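Local coordinates for GGDEF and EAL domain-containing protein (Vibrio cholerae O1 str. 2010EL-1786, PDB 6PWK), which binds cyclic di-GMP through its EAL domain and, as a LapD receptor, probably relays this second-messenger signal to control large adhesins and biofilm formation, at residues K163-E167 and Y358-H362; T214-E218 and K352-L356; E304-F310 and F331-G337; T386-V392 and I406-F412. One frame throughout, in Å; residues are numbered along the deposited sequence.

Interaction 1: K163-E167 and Y358-H362; sequences KSNPE and YLFTH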
# COMPACT_ATOMS: atom_id res chain seq x y z
N LYS A 163 -10.19 20.19 2.56
CA LYS A 163 -9.87 19.45 1.35
C LYS A 163 -11.04 19.46 0.37
O LYS A 163 -10.83 19.61 -0.84
CB LYS A 163 -9.49 18.01 1.69
CG LYS A 163 -8.10 17.86 2.24
CD LYS A 163 -7.72 16.40 2.39
CE LYS A 163 -6.24 16.25 2.68
NZ LYS A 163 -5.89 14.82 2.93
N SER A 164 -12.26 19.30 0.87
CA SER A 164 -13.43 19.21 -0.00
C SER A 164 -13.82 20.56 -0.60
O SER A 164 -14.64 20.59 -1.52
CB SER A 164 -14.60 18.61 0.76
OG SER A 164 -14.78 19.24 2.02
N ASN A 165 -13.26 21.66 -0.10
CA ASN A 165 -13.52 23.00 -0.63
C ASN A 165 -12.19 23.74 -0.75
O ASN A 165 -11.86 24.60 0.08
CB ASN A 165 -14.50 23.78 0.25
CG ASN A 165 -15.80 23.03 0.47
OD1 ASN A 165 -16.64 22.94 -0.43
ND2 ASN A 165 -15.98 22.50 1.68
N PRO A 166 -11.41 23.43 -1.79
CA PRO A 166 -10.08 24.06 -1.93
C PRO A 166 -10.13 25.57 -2.18
O PRO A 166 -9.07 26.20 -2.17
CB PRO A 166 -9.47 23.33 -3.13
CG PRO A 166 -10.63 22.78 -3.88
CD PRO A 166 -11.65 22.43 -2.84
N GLU A 167 -11.31 26.16 -2.41
CA GLU A 167 -11.38 27.61 -2.50
C GLU A 167 -11.21 28.27 -1.13
O GLU A 167 -10.92 29.47 -1.06
CB GLU A 167 -12.70 28.06 -3.13
CG GLU A 167 -13.93 27.85 -2.26
CD GLU A 167 -14.49 26.45 -2.37
OE1 GLU A 167 -13.77 25.55 -2.85
OE2 GLU A 167 -15.66 26.25 -1.97
N TYR A 358 -14.44 23.18 -10.74
CA TYR A 358 -15.41 24.22 -10.39
C TYR A 358 -14.75 25.51 -9.93
O TYR A 358 -15.44 26.53 -9.82
CB TYR A 358 -16.37 23.70 -9.31
CG TYR A 358 -15.82 23.68 -7.90
CD1 TYR A 358 -15.11 22.58 -7.43
CD2 TYR A 358 -16.03 24.74 -7.03
CE1 TYR A 358 -14.61 22.55 -6.14
CE2 TYR A 358 -15.54 24.72 -5.74
CZ TYR A 358 -14.83 23.62 -5.30
OH TYR A 358 -14.35 23.60 -4.01
N LEU A 359 -13.45 25.50 -9.66
CA LEU A 359 -12.74 26.73 -9.34
C LEU A 359 -12.60 27.65 -10.54
O LEU A 359 -12.19 28.81 -10.37
CB LEU A 359 -11.35 26.40 -8.78
CG LEU A 359 -11.34 25.73 -7.40
CD1 LEU A 359 -9.92 25.45 -6.96
CD2 LEU A 359 -12.06 26.60 -6.39
N PHE A 360 -12.93 27.18 -11.75
CA PHE A 360 -12.88 28.05 -12.92
C PHE A 360 -14.07 29.00 -12.97
O PHE A 360 -13.96 30.09 -13.55
CB PHE A 360 -12.82 27.21 -14.20
CG PHE A 360 -11.48 26.57 -14.43
CD1 PHE A 360 -10.37 27.35 -14.71
CD2 PHE A 360 -11.33 25.20 -14.39
CE1 PHE A 360 -9.13 26.77 -14.93
CE2 PHE A 360 -10.10 24.61 -14.61
CZ PHE A 360 -9.00 25.40 -14.88
N THR A 361 -15.20 28.62 -12.38
CA THR A 361 -16.32 29.54 -12.23
C THR A 361 -16.15 30.47 -11.03
O THR A 361 -17.05 31.28 -10.77
CB THR A 361 -17.63 28.76 -12.10
OG1 THR A 361 -17.67 28.09 -10.83
CG2 THR A 361 -17.77 27.74 -13.21
N HIS A 362 -15.04 30.37 -10.31
CA HIS A 362 -14.83 31.12 -9.08
C HIS A 362 -13.95 32.35 -9.26
O HIS A 362 -14.20 33.37 -8.62
CB HIS A 362 -14.21 30.21 -8.01
CG HIS A 362 -15.18 29.75 -6.97
ND1 HIS A 362 -15.04 30.07 -5.63
CD2 HIS A 362 -16.30 29.00 -7.06
CE1 HIS A 362 -16.03 29.53 -4.95
NE2 HIS A 362 -16.81 28.88 -5.79
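The hydroxyl OH of Tyr358 is directed at Glu167 OE1, a pair modelled implausibly close and so doubtful in length, beside CD of Pro166, in a contact that joins the GGDEF domain to the EAL domain. The Tyr358 ring reaches across from the loop after strand 353-356 of the EAL barrel to the chain leaving helix 148-164. OE1 lies at the ring edge, placed to accept a hydrogen bond from this hydroxyl. The carboxylate stands nearly perpendicular to the ring, planes 85° apart. The bend of Glu167 at chi2 (-84°) folds its carboxylate back to the phenol, while CB rests on CD2 of Leu359 at 3.6 Å and CG meets CE1 of His362 at 3.8 Å. Pro166 CG adds a looser apolar touch to Leu359 CD1. Arg391 makes a cation-pi contact over a face of the ring, and the Tyr358 side chain is about 5 Å from bound cyclic di-GMP at nearest atoms. The EAL loop is itself tied by Thr361 OG1, which donates to Tyr358 O at 2.9 Å.

Interaction 2: T214-E218 and K352-L356; sequences TFHRE and KYVKL. With MG (magnesium ion), chain E.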
# COMPACT_ATOMS: atom_id res chain seq x y z
N THR A 214 -29.29 17.12 -23.50
CA THR A 214 -28.78 16.65 -22.21
C THR A 214 -27.67 15.63 -22.46
O THR A 214 -27.92 14.54 -22.99
CB THR A 214 -29.91 16.06 -21.36
OG1 THR A 214 -29.36 15.29 -20.29
CG2 THR A 214 -30.84 15.19 -22.21
N PHE A 215 -26.44 15.99 -22.08
CA PHE A 215 -25.32 15.07 -22.22
C PHE A 215 -25.47 13.89 -21.26
O PHE A 215 -25.48 12.73 -21.69
CB PHE A 215 -24.01 15.82 -21.96
CG PHE A 215 -22.78 15.01 -22.27
CD1 PHE A 215 -22.25 14.99 -23.55
CD2 PHE A 215 -22.14 14.29 -21.28
CE1 PHE A 215 -21.12 14.25 -23.84
CE2 PHE A 215 -21.01 13.55 -21.56
CZ PHE A 215 -20.50 13.53 -22.84
N HIS A 216 -25.59 14.18 -19.97
CA HIS A 216 -25.90 13.16 -18.98
C HIS A 216 -26.46 13.84 -17.74
O HIS A 216 -26.49 15.07 -17.65
CB HIS A 216 -24.67 12.30 -18.64
CG HIS A 216 -23.53 13.05 -18.03
ND1 HIS A 216 -22.21 12.76 -18.30
CD2 HIS A 216 -23.51 14.07 -17.14
CE1 HIS A 216 -21.43 13.57 -17.62
NE2 HIS A 216 -22.19 14.38 -16.90
N ARG A 217 -26.90 13.03 -16.79
CA ARG A 217 -27.31 13.50 -15.47
C ARG A 217 -26.36 12.93 -14.43
O ARG A 217 -26.27 11.71 -14.27
CB ARG A 217 -28.75 13.09 -15.16
CG ARG A 217 -29.80 14.04 -15.70
CD ARG A 217 -31.20 13.54 -15.38
NE ARG A 217 -31.93 13.20 -16.60
CZ ARG A 217 -32.63 14.07 -17.32
NH1 ARG A 217 -32.71 15.34 -16.94
NH2 ARG A 217 -33.26 13.67 -18.42
N GLU A 218 -25.64 13.81 -13.74
CA GLU A 218 -24.73 13.38 -12.69
C GLU A 218 -25.52 13.02 -11.43
O GLU A 218 -26.46 13.71 -11.04
CB GLU A 218 -23.71 14.47 -12.37
CG GLU A 218 -22.70 14.06 -11.31
CD GLU A 218 -21.59 15.08 -11.14
OE1 GLU A 218 -21.67 16.16 -11.76
OE2 GLU A 218 -20.64 14.80 -10.38
N LYS A 352 -14.17 10.27 -22.48
CA LYS A 352 -15.34 10.67 -23.25
C LYS A 352 -15.65 12.15 -23.06
O LYS A 352 -16.07 12.84 -24.00
CB LYS A 352 -16.55 9.82 -22.87
CG LYS A 352 -17.80 10.10 -23.70
CD LYS A 352 -18.95 9.19 -23.29
CE LYS A 352 -20.11 9.28 -24.27
NZ LYS A 352 -21.18 8.31 -23.95
N TYR A 353 -15.43 12.67 -21.85
CA TYR A 353 -15.68 14.07 -21.56
C TYR A 353 -14.69 14.54 -20.50
O TYR A 353 -13.99 13.74 -19.87
CB TYR A 353 -17.12 14.30 -21.09
CG TYR A 353 -17.45 13.62 -19.78
CD1 TYR A 353 -17.27 14.27 -18.56
CD2 TYR A 353 -17.97 12.33 -19.76
CE1 TYR A 353 -17.57 13.65 -17.37
CE2 TYR A 353 -18.28 11.70 -18.56
CZ TYR A 353 -18.08 12.37 -17.37
OH TYR A 353 -18.38 11.75 -16.18
N VAL A 354 -14.65 15.85 -20.31
CA VAL A 354 -13.90 16.47 -19.23
C VAL A 354 -14.82 17.49 -18.56
O VAL A 354 -15.33 18.40 -19.22
CB VAL A 354 -12.60 17.14 -19.72
CG1 VAL A 354 -11.56 16.08 -20.05
CG2 VAL A 354 -12.86 18.02 -20.93
N LYS A 355 -15.05 17.31 -17.26
CA LYS A 355 -15.84 18.25 -16.47
C LYS A 355 -14.87 19.19 -15.77
O LYS A 355 -14.05 18.75 -14.96
CB LYS A 355 -16.73 17.52 -15.47
CG LYS A 355 -17.85 18.37 -14.90
CD LYS A 355 -18.91 17.51 -14.23
CE LYS A 355 -19.54 16.54 -15.22
NZ LYS A 355 -20.65 15.75 -14.61
N LEU A 356 -14.95 20.48 -16.09
CA LEU A 356 -13.98 21.45 -15.61
C LEU A 356 -13.98 21.52 -14.09
O LEU A 356 -14.99 21.26 -13.43
CB LEU A 356 -14.27 22.83 -16.19
CG LEU A 356 -13.97 23.05 -17.67
CD1 LEU A 356 -14.53 24.38 -18.14
CD2 LEU A 356 -12.47 22.99 -17.90
MG MG E . -18.35 14.92 -10.25
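His216 and Tyr353 both carry CG between the backbone N and the carbonyl carbon (chi1 62° and 64°), and their rings meet edge-to-face, planes 73° apart; a bend at chi3 of Lys355 then brings its ammonium beside the same imidazole. CE1 of His216 leads, over the face of Tyr353 and 3.6 Å from Tyr353 CZ. Phe215 also presents an edge, offset, its CE2 lying 3.7 Å from Tyr353 CD2, which completes an aromatic cluster. Strands 214-218 and 353-356 are not neighbours in the EAL barrel: their axes pass 10.9 Å apart, and side chains span its interior. At the polar end, Lys355 NZ donates to His216 NE2 at 3.1 Å, tilted slightly from the ring plane. It also forms a salt bridge with Glu218 OE1 at 3.1 Å, reaching that oxygen from above the carboxylate plane. Gln410 OE1 and Glu304 OE2 hold the ammonium as well, and Gln410 NE2 bonds to Glu218 OE1. The extended Glu218 chain turns its other oxygen, OE2, to magnesium at 2.3 Å.

Interaction 3: E304-F310 and F331-G337; sequences EIPEGCF and FGVDNYG. With MG (magnesium ion), chain E; C2E (9,9'-[(2R,3R,3aS,5S,7aR,9R,10R,10aS,12S,14aR)-3,5,10,12-tetrahydroxy-5,12-dioxidooctahydro-2H,7H-difuro[3,2-d:3',2'-j][1,3,7,9,2,8]tetraoxadiphosphacyclododecine-2,9-diyl]bis(2-amino-1,9-dihydro-6H-purin-6-one)), chain C.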
# COMPACT_ATOMS: atom_id res chain seq x y z
N GLU A 304 -17.49 8.96 -13.54
CA GLU A 304 -16.77 10.21 -13.33
C GLU A 304 -15.58 9.95 -12.42
O GLU A 304 -15.75 9.65 -11.24
CB GLU A 304 -17.70 11.27 -12.75
CG GLU A 304 -17.33 12.69 -13.15
CD GLU A 304 -18.54 13.61 -13.25
OE1 GLU A 304 -18.85 14.31 -12.26
OE2 GLU A 304 -19.18 13.62 -14.32
N ILE A 305 -14.38 10.07 -12.98
CA ILE A 305 -13.14 9.74 -12.28
C ILE A 305 -12.41 11.04 -11.97
O ILE A 305 -12.23 11.87 -12.87
CB ILE A 305 -12.24 8.81 -13.12
CG1 ILE A 305 -12.99 7.52 -13.45
CG2 ILE A 305 -10.95 8.52 -12.40
CD1 ILE A 305 -12.25 6.61 -14.40
N PRO A 306 -11.99 11.27 -10.72
CA PRO A 306 -11.29 12.51 -10.40
C PRO A 306 -9.96 12.60 -11.12
O PRO A 306 -9.31 11.59 -11.41
CB PRO A 306 -11.09 12.43 -8.88
CG PRO A 306 -12.07 11.39 -8.41
CD PRO A 306 -12.17 10.42 -9.54
N GLU A 307 -9.56 13.84 -11.43
CA GLU A 307 -8.29 14.06 -12.11
C GLU A 307 -7.11 13.53 -11.30
O GLU A 307 -6.11 13.09 -11.87
CB GLU A 307 -8.11 15.54 -12.43
CG GLU A 307 -6.76 15.90 -13.03
CD GLU A 307 -6.71 17.31 -13.56
OE1 GLU A 307 -6.94 17.51 -14.77
OE2 GLU A 307 -6.44 18.23 -12.76
N GLY A 308 -7.22 13.56 -9.97
CA GLY A 308 -6.15 13.03 -9.14
C GLY A 308 -5.85 11.57 -9.39
O GLY A 308 -4.71 11.13 -9.21
N CYS A 309 -6.85 10.80 -9.82
CA CYS A 309 -6.61 9.40 -10.16
C CYS A 309 -5.66 9.28 -11.34
O CYS A 309 -4.70 8.50 -11.30
CB CYS A 309 -7.93 8.70 -10.49
SG CYS A 309 -8.90 8.19 -9.07
N PHE A 310 -5.90 10.04 -12.40
CA PHE A 310 -5.13 9.88 -13.63
C PHE A 310 -3.67 10.27 -13.44
O PHE A 310 -2.79 9.68 -14.08
CB PHE A 310 -5.76 10.70 -14.76
CG PHE A 310 -7.11 10.21 -15.20
CD1 PHE A 310 -7.22 9.21 -16.15
CD2 PHE A 310 -8.27 10.76 -14.66
CE1 PHE A 310 -8.46 8.76 -16.56
CE2 PHE A 310 -9.51 10.31 -15.07
CZ PHE A 310 -9.61 9.31 -16.02
N PHE A 331 -16.21 6.72 -19.47
CA PHE A 331 -15.73 7.44 -18.29
C PHE A 331 -15.35 8.87 -18.67
O PHE A 331 -15.13 9.18 -19.85
CB PHE A 331 -14.53 6.73 -17.65
CG PHE A 331 -13.32 6.65 -18.54
CD1 PHE A 331 -12.35 7.64 -18.52
CD2 PHE A 331 -13.16 5.58 -19.41
CE1 PHE A 331 -11.25 7.57 -19.34
CE2 PHE A 331 -12.06 5.51 -20.24
CZ PHE A 331 -11.10 6.50 -20.20
N GLY A 332 -15.27 9.72 -17.65
CA GLY A 332 -14.85 11.10 -17.82
C GLY A 332 -14.01 11.55 -16.64
O GLY A 332 -13.78 10.80 -15.69
N VAL A 333 -13.55 12.80 -16.72
CA VAL A 333 -12.69 13.40 -15.71
C VAL A 333 -13.50 14.44 -14.94
O VAL A 333 -14.29 15.18 -15.52
CB VAL A 333 -11.44 14.04 -16.34
CG1 VAL A 333 -10.48 14.51 -15.25
CG2 VAL A 333 -10.76 13.04 -17.27
N ASP A 334 -13.30 14.48 -13.62
CA ASP A 334 -14.15 15.28 -12.74
C ASP A 334 -13.53 16.62 -12.35
O ASP A 334 -14.18 17.66 -12.47
CB ASP A 334 -14.50 14.47 -11.48
CG ASP A 334 -15.79 14.93 -10.83
OD1 ASP A 334 -16.40 15.90 -11.33
OD2 ASP A 334 -16.20 14.32 -9.82
N ASN A 335 -12.30 16.62 -11.86
CA ASN A 335 -11.61 17.85 -11.47
C ASN A 335 -10.68 18.35 -12.57
O ASN A 335 -9.55 18.75 -12.30
CB ASN A 335 -10.83 17.64 -10.17
CG ASN A 335 -11.73 17.57 -8.96
OD1 ASN A 335 -12.81 18.15 -8.94
ND2 ASN A 335 -11.28 16.85 -7.93
N TYR A 336 -11.16 18.35 -13.81
CA TYR A 336 -10.31 18.66 -14.95
C TYR A 336 -9.75 20.07 -14.85
O TYR A 336 -10.49 21.04 -14.66
CB TYR A 336 -11.10 18.50 -16.25
CG TYR A 336 -10.30 18.87 -17.47
CD1 TYR A 336 -9.11 18.21 -17.76
CD2 TYR A 336 -10.72 19.87 -18.33
CE1 TYR A 336 -8.38 18.54 -18.87
CE2 TYR A 336 -9.99 20.21 -19.45
CZ TYR A 336 -8.81 19.53 -19.71
OH TYR A 336 -8.06 19.85 -20.82
N GLY A 337 -8.43 20.18 -14.98
CA GLY A 337 -7.75 21.46 -14.97
C GLY A 337 -7.14 21.85 -13.64
O GLY A 337 -6.41 22.84 -13.58
MG MG E . -18.35 14.92 -10.25
P1 C2E C . -18.70 16.96 -7.32
O2P C2E C . -18.30 15.97 -8.38
O1P C2E C . -18.01 18.24 -7.70
O5' C2E C . -20.30 17.32 -7.40
C5' C2E C . -20.67 18.66 -7.49
C4' C2E C . -21.00 19.12 -6.04
O4' C2E C . -21.25 20.39 -6.02
C3' C2E C . -22.32 18.48 -5.55
O3' C2E C . -22.37 18.67 -4.22
C2' C2E C . -23.35 19.41 -6.21
O2' C2E C . -24.67 19.25 -5.56
C1' C2E C . -22.85 20.56 -5.85
N9 C2E C . -23.16 21.76 -6.58
C8 C2E C . -23.68 21.21 -7.70
N7 C2E C . -24.02 22.25 -8.52
C5 C2E C . -23.71 23.39 -7.91
C6 C2E C . -23.83 24.87 -8.30
O6 C2E C . -24.29 25.21 -9.34
N1 C2E C . -23.37 25.88 -7.39
C2 C2E C . -22.80 25.54 -6.12
N2 C2E C . -22.32 26.53 -5.15
N3 C2E C . -22.70 24.13 -5.78
C4 C2E C . -23.17 23.07 -6.72
P11 C2E C . -22.67 17.27 -3.38
O21 C2E C . -24.03 16.63 -3.54
O11 C2E C . -22.57 17.63 -1.92
O5A C2E C . -21.37 16.35 -3.80
C5A C2E C . -20.19 16.78 -3.17
C4A C2E C . -19.09 15.85 -3.49
O4A C2E C . -19.30 14.70 -2.93
C3A C2E C . -19.01 15.58 -5.15
O3A C2E C . -18.13 16.61 -5.81
C2A C2E C . -18.52 14.46 -5.29
O2A C2E C . -17.02 14.55 -5.35
C1A C2E C . -19.00 13.64 -3.97
N91 C2E C . -20.06 12.91 -4.23
C81 C2E C . -21.35 13.27 -4.30
N71 C2E C . -22.04 12.15 -4.61
C51 C2E C . -21.18 11.14 -4.72
C61 C2E C . -21.37 9.67 -5.05
O61 C2E C . -22.46 9.27 -5.25
N11 C2E C . -20.25 8.78 -5.11
C21 C2E C . -18.92 9.28 -4.86
N21 C2E C . -17.79 8.37 -4.92
N31 C2E C . -18.75 10.70 -4.55
C41 C2E C . -19.93 11.62 -4.49
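Phe310, Phe331, Val333 and Ile305 form the apolar centre. CE2 of Phe310 sits 3.7 Å from Val333 CG2, and CD1 of Phe331 lies at the edge of the Phe310 ring, near its plane. The methyl CD1 of Ile305 covers CB of Phe331. Beneath these groups the two strands run parallel, Glu304 beside Gly332 and Ile305 beside Val333. The amide N of Ile305 donates to Gly332 O at 2.9 Å, and Ile305 O in turn receives Asp334 N. On the sheet face of Glu304, its OE1 binds magnesium at 2.2 Å while its OE2 forms a salt bridge with Lys355, and Asp334 grips the same ion with both carboxylate oxygens. Oxygen O2P of cyclic di-GMP is another ligand, 2.1 Å from the metal, and Glu218 and Asn272 complete the site. Further out, Glu307 extends from the start of its helix, and OE1 receives Gly337 N at 3.1 Å on its syn side but 34° out of the carboxylate plane; Tyr345 OH shares that oxygen, while Asn339 N holds OE2. Helix 314-326 lies against Ile305, Phe310 and Phe331, helix 345-349 covers Val333 and Tyr336, and strands 269-272 and 353-356 continue the barrel sheet beyond the pair.

Interaction 4: T386-V392 and I406-F412; sequences TTIASRV and IEVFQGF. With C2E (9,9'-[(2R,3R,3aS,5S,7aR,9R,10R,10aS,12S,14aR)-3,5,10,12-tetrahydroxy-5,12-dioxidooctahydro-2H,7H-difuro[3,2-d:3',2'-j][1,3,7,9,2,8]tetraoxadiphosphacyclododecine-2,9-diyl]bis(2-amino-1,9-dihydro-6H-purin-6-one)), chain C.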
# COMPACT_ATOMS: atom_id res chain seq x y z
N THR A 386 -15.64 16.04 -25.23
CA THR A 386 -16.64 17.01 -24.78
C THR A 386 -16.18 17.69 -23.50
O THR A 386 -15.74 17.03 -22.56
CB THR A 386 -17.98 16.31 -24.56
OG1 THR A 386 -18.38 15.64 -25.76
CG2 THR A 386 -19.05 17.32 -24.17
N THR A 387 -16.27 19.01 -23.47
CA THR A 387 -15.95 19.78 -22.27
C THR A 387 -17.24 20.18 -21.56
O THR A 387 -18.21 20.59 -22.20
CB THR A 387 -15.14 21.04 -22.62
OG1 THR A 387 -15.93 21.90 -23.44
CG2 THR A 387 -13.86 20.66 -23.34
N ILE A 388 -17.22 20.07 -20.24
CA ILE A 388 -18.39 20.37 -19.41
C ILE A 388 -17.96 21.35 -18.33
O ILE A 388 -17.06 21.06 -17.54
CB ILE A 388 -18.98 19.10 -18.78
CG1 ILE A 388 -19.34 18.08 -19.86
CG2 ILE A 388 -20.20 19.45 -17.92
CD1 ILE A 388 -19.92 16.79 -19.32
N ALA A 389 -18.61 22.52 -18.29
CA ALA A 389 -18.41 23.45 -17.20
C ALA A 389 -19.19 22.99 -15.97
O ALA A 389 -20.28 22.41 -16.09
CB ALA A 389 -18.85 24.86 -17.60
N SER A 390 -18.63 23.24 -14.80
CA SER A 390 -19.12 22.65 -13.56
C SER A 390 -19.52 23.72 -12.56
O SER A 390 -18.83 24.73 -12.40
CB SER A 390 -18.05 21.73 -12.94
OG SER A 390 -18.49 21.17 -11.72
N ARG A 391 -20.65 23.48 -11.89
CA ARG A 391 -21.12 24.30 -10.77
C ARG A 391 -21.33 25.76 -11.19
O ARG A 391 -20.90 26.69 -10.51
CB ARG A 391 -20.16 24.18 -9.58
CG ARG A 391 -20.50 22.99 -8.69
CD ARG A 391 -19.29 22.19 -8.22
NE ARG A 391 -18.77 22.66 -6.94
CZ ARG A 391 -18.18 21.87 -6.04
NH1 ARG A 391 -18.03 20.58 -6.29
NH2 ARG A 391 -17.74 22.38 -4.90
N VAL A 392 -22.02 25.94 -12.31
CA VAL A 392 -22.34 27.27 -12.83
C VAL A 392 -23.57 27.79 -12.09
O VAL A 392 -24.64 27.17 -12.14
CB VAL A 392 -22.57 27.23 -14.34
CG1 VAL A 392 -22.61 28.65 -14.90
CG2 VAL A 392 -21.50 26.40 -15.03
N ILE A 406 -17.16 26.32 -24.40
CA ILE A 406 -17.56 25.16 -23.62
C ILE A 406 -18.84 24.59 -24.21
O ILE A 406 -19.79 25.33 -24.48
CB ILE A 406 -17.74 25.53 -22.14
CG1 ILE A 406 -16.49 26.24 -21.61
CG2 ILE A 406 -18.04 24.29 -21.31
CD1 ILE A 406 -15.22 25.41 -21.73
N GLU A 407 -18.87 23.27 -24.41
CA GLU A 407 -19.99 22.66 -25.13
C GLU A 407 -21.23 22.54 -24.25
O GLU A 407 -22.31 23.01 -24.63
CB GLU A 407 -19.58 21.29 -25.67
CG GLU A 407 -18.70 21.37 -26.92
CD GLU A 407 -18.55 20.04 -27.62
OE1 GLU A 407 -18.16 19.05 -26.96
OE2 GLU A 407 -18.83 19.97 -28.84
N VAL A 408 -21.11 21.93 -23.08
CA VAL A 408 -22.25 21.70 -22.20
C VAL A 408 -21.94 22.29 -20.83
O VAL A 408 -20.78 22.43 -20.43
CB VAL A 408 -22.62 20.20 -22.11
CG1 VAL A 408 -21.82 19.39 -23.12
CG2 VAL A 408 -22.42 19.65 -20.71
N PHE A 409 -23.01 22.65 -20.11
CA PHE A 409 -22.90 23.32 -18.82
C PHE A 409 -23.73 22.59 -17.78
O PHE A 409 -24.72 21.93 -18.09
CB PHE A 409 -23.36 24.79 -18.93
CG PHE A 409 -22.69 25.56 -20.03
CD1 PHE A 409 -23.15 25.48 -21.33
CD2 PHE A 409 -21.60 26.37 -19.75
CE1 PHE A 409 -22.52 26.19 -22.34
CE2 PHE A 409 -20.97 27.08 -20.76
CZ PHE A 409 -21.44 26.98 -22.06
N GLN A 410 -23.32 22.74 -16.52
CA GLN A 410 -23.98 22.08 -15.40
C GLN A 410 -23.94 23.01 -14.19
O GLN A 410 -22.95 23.71 -13.97
CB GLN A 410 -23.32 20.74 -15.07
CG GLN A 410 -24.05 19.90 -14.03
CD GLN A 410 -23.37 18.58 -13.75
OE1 GLN A 410 -22.45 18.17 -14.46
NE2 GLN A 410 -23.81 17.89 -12.70
N GLY A 411 -25.02 23.02 -13.42
CA GLY A 411 -25.08 23.85 -12.24
C GLY A 411 -26.50 24.29 -11.95
O GLY A 411 -27.45 23.90 -12.63
N PHE A 412 -26.62 25.12 -10.92
CA PHE A 412 -27.94 25.56 -10.46
C PHE A 412 -28.59 26.52 -11.45
O PHE A 412 -29.82 26.60 -11.51
CB PHE A 412 -27.82 26.21 -9.08
CG PHE A 412 -27.43 25.25 -7.99
CD1 PHE A 412 -27.74 23.91 -8.09
CD2 PHE A 412 -26.75 25.70 -6.87
CE1 PHE A 412 -27.37 23.02 -7.09
CE2 PHE A 412 -26.38 24.82 -5.87
CZ PHE A 412 -26.70 23.48 -5.98
P1 C2E C . -18.70 16.96 -7.32
O2P C2E C . -18.30 15.97 -8.38
O1P C2E C . -18.01 18.24 -7.70
O5' C2E C . -20.30 17.32 -7.40
C5' C2E C . -20.67 18.66 -7.49
C4' C2E C . -21.00 19.12 -6.04
O4' C2E C . -21.25 20.39 -6.02
C3' C2E C . -22.32 18.48 -5.55
O3' C2E C . -22.37 18.67 -4.22
C2' C2E C . -23.35 19.41 -6.21
O2' C2E C . -24.67 19.25 -5.56
C1' C2E C . -22.85 20.56 -5.85
N9 C2E C . -23.16 21.76 -6.58
C8 C2E C . -23.68 21.21 -7.70
N7 C2E C . -24.02 22.25 -8.52
C5 C2E C . -23.71 23.39 -7.91
C6 C2E C . -23.83 24.87 -8.30
O6 C2E C . -24.29 25.21 -9.34
N1 C2E C . -23.37 25.88 -7.39
C2 C2E C . -22.80 25.54 -6.12
N2 C2E C . -22.32 26.53 -5.15
N3 C2E C . -22.70 24.13 -5.78
C4 C2E C . -23.17 23.07 -6.72
P11 C2E C . -22.67 17.27 -3.38
O21 C2E C . -24.03 16.63 -3.54
O11 C2E C . -22.57 17.63 -1.92
O5A C2E C . -21.37 16.35 -3.80
C5A C2E C . -20.19 16.78 -3.17
C4A C2E C . -19.09 15.85 -3.49
O4A C2E C . -19.30 14.70 -2.93
C3A C2E C . -19.01 15.58 -5.15
O3A C2E C . -18.13 16.61 -5.81
C2A C2E C . -18.52 14.46 -5.29
O2A C2E C . -17.02 14.55 -5.35
C1A C2E C . -19.00 13.64 -3.97
N91 C2E C . -20.06 12.91 -4.23
C81 C2E C . -21.35 13.27 -4.30
N71 C2E C . -22.04 12.15 -4.61
C51 C2E C . -21.18 11.14 -4.72
C61 C2E C . -21.37 9.67 -5.05
O61 C2E C . -22.46 9.27 -5.25
N11 C2E C . -20.25 8.78 -5.11
C21 C2E C . -18.92 9.28 -4.86
N21 C2E C . -17.79 8.37 -4.92
N31 C2E C . -18.75 10.70 -4.55
C41 C2E C . -19.93 11.62 -4.49
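Backbone bonds set the parallel register of Ile388 with Val408. Ala389 N donates to Val408 O at 3.0 Å, whereas the bond from Val408 N to Thr387 O is weak. Farther along, Val392 N reaches Gln410 O at 2.9 Å. Thr387 OG1 adds a weak side-chain bond from Glu407 N.

Apolar contacts fill both sides of the pair. CG2 of Val408 lies 3.6 Å from CG1 of Ile388, while its other methyl, CG1, meets CG2 of Thr386. On the opposite face of the pair, Ala389 CB touches Ile406 CG2 and Phe409 CD2, each at 3.8 Å, and helix 395-402 covers this side through Leu398 and Leu401.

The third kind involves cyclic di-GMP. One guanine lies between Arg391 and Phe412: Arg391 CG touches C5 at 3.3 Å, while C6 lies over a face of the Phe412 ring on the other side. Phe412 N donates to guanine O6 at 2.8 Å. Bends at chi2 and chi3 bring the Arg391 guanidinium to the sugar, whose O4' lies over one of its faces, with NH1 making a weak bond to phosphate oxygen O1P at 2.7 Å. Two parallel strands joined through helix 395-402 form a beta-alpha-beta unit of the EAL barrel, whose strand ends line the cyclic di-GMP pocket.

Overall arrangement
Interactions 2, 3 and 4 all lie in the curled sheet of the EAL barrel, and interaction 1 joins that domain to the GGDEF domain. Interaction 2 spans the barrel from strand 214-225 to strand 353-356, which stands between the strands of interactions 3 and 4; its centre is 11 Å from that of interaction 3 and 8 Å from that of interaction 4. Along the chain, interactions 2 and 3 fall between the two halves of interaction 1, and interaction 4 follows. Metal ligands come from interactions 2 and 3, while interaction 4 grips a guanine. With Tyr358 of interaction 1 touching Arg391 of interaction 4, the domain interface adjoins the pocket, consistent with nucleotide binding influencing how the domains are placed.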